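Local structure of putative amidohydrolase/peptidase (Burkholderia cenocepacia, 4WJB) at residues Q100-R105 with H395-A400; L202-G207 with I385-V390. The protein is a putative zinc-dependent amidohydrolase of the peptidase M20 family, thought to hydrolyse carbon-nitrogen bonds other than peptide bonds. All coordinates share one frame; numbering follows the deposited sequence.

Contact 1 (Q100-R105 with H395-A400)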
loop_
_atom_site.group_PDB
_atom_site.type_symbol
_atom_site.label_atom_id
_atom_site.label_comp_id
_atom_site.label_asym_id
_atom_site.label_seq_id
_atom_site.Cartn_x
_atom_site.Cartn_y
_atom_site.Cartn_z
ATOM N N GLN A 100 -18.277 3.125 -22.637
ATOM C CA GLN A 100 -18.097 3.292 -21.199
ATOM C C GLN A 100 -18.893 4.510 -20.741
ATOM O O GLN A 100 -19.237 5.360 -21.566
ATOM C CB GLN A 100 -16.611 3.467 -20.868
ATOM C CG GLN A 100 -15.784 2.200 -21.006
ATOM C CD GLN A 100 -16.016 1.232 -19.866
ATOM O OE1 GLN A 100 -16.335 1.636 -18.747
ATOM N NE2 GLN A 100 -15.859 -0.058 -20.144
ATOM N N PRO A 101 -19.188 4.602 -19.431
ATOM C CA PRO A 101 -19.888 5.771 -18.886
ATOM C C PRO A 101 -19.214 7.090 -19.255
ATOM O O PRO A 101 -19.911 8.072 -19.516
ATOM C CB PRO A 101 -19.833 5.537 -17.375
ATOM C CG PRO A 101 -19.787 4.058 -17.237
ATOM C CD PRO A 101 -18.952 3.577 -18.396
ATOM N N THR A 102 -17.883 7.110 -19.279
ATOM C CA THR A 102 -17.146 8.291 -19.726
ATOM C C THR A 102 -16.396 7.991 -21.024
ATOM O O THR A 102 -15.190 8.222 -21.120
ATOM C CB THR A 102 -16.145 8.789 -18.658
ATOM O OG1 THR A 102 -15.156 7.781 -18.408
ATOM C CG2 THR A 102 -16.864 9.113 -17.364
ATOM N N GLY A 103 -17.122 7.490 -22.021
ATOM C CA GLY A 103 -16.521 7.045 -23.265
ATOM C C GLY A 103 -16.098 8.151 -24.214
ATOM O O GLY A 103 -16.490 9.310 -24.063
ATOM N N GLY A 104 -15.289 7.782 -25.201
ATOM C CA GLY A 104 -14.865 8.712 -26.231
ATOM C C GLY A 104 -15.734 8.600 -27.471
ATOM O O GLY A 104 -16.639 7.764 -27.534
ATOM N N ARG A 105 -15.457 9.441 -28.463
ATOM C CA ARG A 105 -16.241 9.453 -29.692
ATOM C C ARG A 105 -15.792 8.394 -30.700
ATOM O O ARG A 105 -16.367 8.298 -31.791
ATOM C CB ARG A 105 -16.175 10.837 -30.348
ATOM C CG ARG A 105 -16.719 11.961 -29.487
ATOM C CD ARG A 105 -16.632 13.310 -30.197
ATOM N NE ARG A 105 -15.277 13.631 -30.645
ATOM C CZ ARG A 105 -14.319 14.112 -29.857
ATOM N NH1 ARG A 105 -14.558 14.322 -28.568
ATOM N NH2 ARG A 105 -13.116 14.378 -30.352
ATOM N N HIS A 395 -11.240 5.657 -23.322
ATOM C CA HIS A 395 -12.244 5.513 -22.264
ATOM C C HIS A 395 -12.152 6.719 -21.370
ATOM O O HIS A 395 -12.120 6.617 -20.148
ATOM C CB HIS A 395 -12.089 4.185 -21.483
ATOM C CG HIS A 395 -12.199 2.982 -22.362
ATOM N ND1 HIS A 395 -12.593 1.746 -21.911
ATOM C CD2 HIS A 395 -11.920 2.838 -23.677
ATOM C CE1 HIS A 395 -12.578 0.889 -22.928
ATOM N NE2 HIS A 395 -12.167 1.534 -24.001
ATOM N N ASN A 396 -12.085 7.851 -22.061
ATOM C CA ASN A 396 -12.088 9.183 -21.512
ATOM C C ASN A 396 -12.762 10.052 -22.564
ATOM O O ASN A 396 -12.614 9.799 -23.761
ATOM C CB ASN A 396 -10.673 9.672 -21.214
ATOM C CG ASN A 396 -10.658 11.047 -20.622
ATOM O OD1 ASN A 396 -10.845 12.039 -21.323
ATOM N ND2 ASN A 396 -10.427 11.122 -19.320
ATOM N N GLU A 397 -13.516 11.053 -22.126
ATOM C CA GLU A 397 -14.300 11.881 -23.029
ATOM C C GLU A 397 -13.443 12.727 -23.977
ATOM O O GLU A 397 -13.932 13.193 -25.006
ATOM C CB GLU A 397 -15.233 12.767 -22.205
ATOM C CG GLU A 397 -16.354 11.983 -21.526
ATOM C CD GLU A 397 -16.744 12.549 -20.174
ATOM O OE1 GLU A 397 -17.765 13.264 -20.094
ATOM O OE2 GLU A 397 -16.027 12.275 -19.189
ATOM N N ALA A 398 -12.168 12.911 -23.634
ATOM C CA ALA A 398 -11.249 13.717 -24.442
ATOM C C ALA A 398 -10.491 12.877 -25.474
ATOM O O ALA A 398 -9.610 13.381 -26.173
ATOM C CB ALA A 398 -10.265 14.457 -23.542
ATOM N N GLU A 399 -10.832 11.593 -25.549
ATOM C CA GLU A 399 -10.267 10.677 -26.537
ATOM C C GLU A 399 -10.462 11.200 -27.958
ATOM O O GLU A 399 -11.566 11.601 -28.327
ATOM C CB GLU A 399 -10.910 9.302 -26.381
ATOM C CG GLU A 399 -10.801 8.397 -27.580
ATOM C CD GLU A 399 -11.778 7.240 -27.497
ATOM O OE1 GLU A 399 -11.666 6.427 -26.549
ATOM O OE2 GLU A 399 -12.670 7.160 -28.367
ATOM N N ALA A 400 -9.396 11.200 -28.756
ATOM C CA ALA A 400 -9.461 11.834 -30.067
ATOM C C ALA A 400 -8.538 11.215 -31.114
ATOM O O ALA A 400 -7.437 10.751 -30.804
ATOM C CB ALA A 400 -9.150 13.323 -29.930
HETATM O O HOH W 1 -13.989 5.727 -24.974
HETATM O O HOH W 2 -13.971 11.801 -27.584
#
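Glu399 reaches across to the extended glycine pair Gly103-Gly104, its carboxylate lying against Gly104, with OE2 3.4 Å from Gly104 CA. CG stands anti to the backbone N (chi1 160°) and the chain runs on extended, which carries the acid to that glycine; the absence of a side chain there lets Glu399 CD come close. Beside it, Gly103 O receives a CA-H...O contact from Glu397 CA at 3.5 Å. The side chain of Glu397 crosses that of Thr102 at about a right angle, OE2 ending 3.5 Å from Thr102 CB, while OE1 is hydrogen-bonded to Thr37 OG1. At the other end, Gln100 lays CG against His395 ND1 at 3.3 Å, with amide and imidazole planes 17° apart. The guanidinium of Arg105 sets one face under Glu399 O, while its NH1 is hydrogen-bonded to Gly40 O.

No direct hydrogen bond spans the two segments; water joins them instead. One molecule accepts from Arg105 N at 2.9 Å and donates to Glu397 O and, unusually short, to Glu399 O. Another lies 2.9 Å from Glu399 OE1; its approach to Gly104 N is too short to be sure of.

Further out, Glu399 OE1 is bonded to Ser394 OG and OE2 accepts from the backbone N of Tyr106 and of Asp107, a zinc ligand, so one carboxylate steadies both loops at the metal site. The type I turn Asn396-Glu399 is braced by an Asx turn, Ala398 N giving a bond to Asn396 OD1 of 2.8 Å. His395 is a predicted ligand of a second zinc, and its side chain is about 5 Å from the zinc present. The contact joins the loop between strand 91-96 and helix 109-124 to the loop between strand 382-387 and helix 403-421.

Contact 2 (L202-G207 with I385-V390). With ZN (zinc ion), chain E.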
loop_
_atom_site.group_PDB
_atom_site.type_symbol
_atom_site.label_atom_id
_atom_site.label_comp_id
_atom_site.label_asym_id
_atom_site.label_seq_id
_atom_site.Cartn_x
_atom_site.Cartn_y
_atom_site.Cartn_z
ATOM N N LEU A 202 -11.322 -2.663 -37.232
ATOM C CA LEU A 202 -10.613 -1.392 -37.186
ATOM C C LEU A 202 -10.871 -0.725 -35.834
ATOM O O LEU A 202 -12.015 -0.635 -35.416
ATOM C CB LEU A 202 -11.083 -0.507 -38.346
ATOM C CG LEU A 202 -10.633 0.947 -38.431
ATOM C CD1 LEU A 202 -9.126 1.041 -38.616
ATOM C CD2 LEU A 202 -11.372 1.645 -39.567
ATOM N N HIS A 203 -9.822 -0.279 -35.143
ATOM C CA HIS A 203 -9.979 0.254 -33.787
ATOM C C HIS A 203 -8.841 1.225 -33.461
ATOM O O HIS A 203 -7.721 1.075 -33.953
ATOM C CB HIS A 203 -10.016 -0.900 -32.760
ATOM C CG HIS A 203 -10.734 -0.579 -31.476
ATOM N ND1 HIS A 203 -10.182 0.212 -30.487
ATOM C CD2 HIS A 203 -11.938 -0.982 -31.000
ATOM C CE1 HIS A 203 -11.026 0.301 -29.473
ATOM N NE2 HIS A 203 -12.101 -0.414 -29.756
ATOM N N ILE A 204 -9.125 2.231 -32.642
ATOM C CA ILE A 204 -8.066 3.104 -32.160
ATOM C C ILE A 204 -7.156 2.300 -31.237
ATOM O O ILE A 204 -7.591 1.318 -30.625
ATOM C CB ILE A 204 -8.618 4.328 -31.416
ATOM C CG1 ILE A 204 -9.351 3.891 -30.147
ATOM C CG2 ILE A 204 -9.540 5.129 -32.327
ATOM C CD1 ILE A 204 -9.675 5.030 -29.206
ATOM N N GLU A 205 -5.897 2.711 -31.139
ATOM C CA GLU A 205 -4.916 1.947 -30.372
ATOM C C GLU A 205 -5.252 1.848 -28.882
ATOM O O GLU A 205 -5.049 0.792 -28.276
ATOM C CB GLU A 205 -3.512 2.546 -30.522
ATOM C CG GLU A 205 -2.470 1.792 -29.692
ATOM C CD GLU A 205 -1.125 2.489 -29.621
ATOM O OE1 GLU A 205 -0.798 3.282 -30.532
ATOM O OE2 GLU A 205 -0.393 2.229 -28.646
ATOM N N GLN A 206 -5.763 2.942 -28.312
ATOM C CA GLN A 206 -5.967 3.079 -26.862
ATOM C C GLN A 206 -4.618 3.064 -26.144
ATOM O O GLN A 206 -4.498 2.627 -24.993
ATOM C CB GLN A 206 -6.889 1.984 -26.306
ATOM C CG GLN A 206 -8.269 1.922 -26.964
ATOM C CD GLN A 206 -9.177 0.874 -26.331
ATOM O OE1 GLN A 206 -8.795 -0.289 -26.193
ATOM N NE2 GLN A 206 -10.386 1.286 -25.938
ATOM N N GLY A 207 -3.605 3.562 -26.845
ATOM C CA GLY A 207 -2.252 3.642 -26.329
ATOM C C GLY A 207 -1.480 4.623 -27.188
ATOM O O GLY A 207 -1.994 5.088 -28.208
ATOM N N ILE A 385 -6.729 -3.710 -37.296
ATOM C CA ILE A 385 -6.066 -2.521 -37.809
ATOM C C ILE A 385 -6.174 -1.415 -36.765
ATOM O O ILE A 385 -7.284 -1.068 -36.350
ATOM C CB ILE A 385 -6.704 -2.044 -39.132
ATOM C CG1 ILE A 385 -6.714 -3.171 -40.167
ATOM C CG2 ILE A 385 -5.967 -0.816 -39.666
ATOM C CD1 ILE A 385 -7.711 -2.951 -41.311
ATOM N N PHE A 386 -5.033 -0.886 -36.326
ATOM C CA PHE A 386 -5.008 0.218 -35.368
ATOM C C PHE A 386 -4.700 1.548 -36.048
ATOM O O PHE A 386 -3.917 1.605 -36.996
ATOM C CB PHE A 386 -3.965 -0.022 -34.266
ATOM C CG PHE A 386 -4.437 -0.911 -33.143
ATOM C CD1 PHE A 386 -5.709 -1.461 -33.154
ATOM C CD2 PHE A 386 -3.598 -1.197 -32.077
ATOM C CE1 PHE A 386 -6.137 -2.280 -32.122
ATOM C CE2 PHE A 386 -4.023 -2.014 -31.037
ATOM C CZ PHE A 386 -5.295 -2.555 -31.063
ATOM N N VAL A 387 -5.326 2.613 -35.556
ATOM C CA VAL A 387 -4.893 3.980 -35.839
ATOM C C VAL A 387 -4.433 4.593 -34.517
ATOM O O VAL A 387 -4.801 4.097 -33.450
ATOM C CB VAL A 387 -6.013 4.842 -36.461
ATOM C CG1 VAL A 387 -6.397 4.316 -37.838
ATOM C CG2 VAL A 387 -7.219 4.910 -35.532
ATOM N N PRO A 388 -3.628 5.669 -34.571
ATOM C CA PRO A 388 -3.185 6.244 -33.299
ATOM C C PRO A 388 -4.315 6.994 -32.606
ATOM O O PRO A 388 -5.356 7.240 -33.212
ATOM C CB PRO A 388 -2.065 7.217 -33.711
ATOM C CG PRO A 388 -1.811 6.958 -35.187
ATOM C CD PRO A 388 -3.080 6.402 -35.725
ATOM N N CYS A 389 -4.118 7.341 -31.342
ATOM C CA CYS A 389 -5.007 8.295 -30.705
ATOM C C CYS A 389 -4.166 9.290 -29.926
ATOM O O CYS A 389 -3.075 8.959 -29.461
ATOM C CB CYS A 389 -6.034 7.595 -29.811
ATOM S SG CYS A 389 -5.368 6.378 -28.660
ATOM N N VAL A 390 -4.660 10.518 -29.821
ATOM C CA VAL A 390 -3.924 11.594 -29.167
ATOM C C VAL A 390 -3.607 11.249 -27.718
ATOM O O VAL A 390 -4.505 10.907 -26.946
ATOM C CB VAL A 390 -4.710 12.914 -29.211
ATOM C CG1 VAL A 390 -3.874 14.045 -28.639
ATOM C CG2 VAL A 390 -5.130 13.223 -30.636
HETATM ZN ZN ZN E . -13.458 -0.725 -28.111
HETATM O O HOH W 3 -1.105 5.825 -30.513
HETATM O O HOH W 4 -13.075 -2.789 -28.322
#
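Parallel strand pairing at the C-terminal ends of strands 198-204 and 382-387, in the zinc-binding part of this M20 enzyme, brings Leu202 beside Ile385, His203 beside Phe386 and Ile204 beside Val387. His203 N donates to Ile385 O at 2.9 Å, nearly along the C=O axis; Val387 N returns a longer bond to His203 O, and Glu205 N closes the ladder on Val387 O. On the sheet face of Leu202 and Ile204, Leu202 CD1 packs on Ile385 CG2 at 3.8 Å and Ile204 CG2 meets Val387 CG2.

His203 and Phe386 share the other face. The Phe386 ring lies beneath the turn of the chain, one face taking a CH-pi contact from Glu205 CA, 4.1 Å from the centroid. Glu205 CG rests near Phe386 CD2; the carboxylate beyond is nearly parallel to the ring plane but not stacked on it, and its OE2 accepts from Ile209 N and OE1 from Leu210 N at the start of helix 209-213. Water joins Glu205 OE1 to Gly207 O. Cys389 SG sits 3.5 Å from Gln206 N.

With CG anti to its backbone N (chi1 -155°), His203 leads its ring away from Phe386 to the metal. NE2 binds zinc at 2.2 Å, in company with His96, Asp107 and a water at 2.1 Å. On the other side of the imidazole, ND1 donates to Ile204 O at 2.8 Å, nearly straight (176°), in the ring plane and on a carbonyl lone pair. That bond fixes the ring's rotation and its tautomer, leaving NE2 to the metal; the backbone carbonyl would also be expected to make the imidazole a stronger zinc donor.

How the contacts relate
From the N terminus, the chain passes through 100-105 straight after strand 91-96, then 202-207 at the end of strand 198-204. It runs on through the dimerisation region before coming back along strand 382-387 into 385-390, which closes contact 2; after four more residues 395-400 closes contact 1 around it. The smaller loop therefore lies wholly within the larger. The centres of contacts 1 and 2 are about 13 Å apart, yet the contacts touch: Ala400 O and Val390 N, 3.0 Å apart, form a probable hydrogen bond, and Ile204 CD1 packs on Glu399 CD at 3.5 Å. Together they tie strands 91-96, 198-204 and 382-387 and the run into helix 403-421 around the metal site.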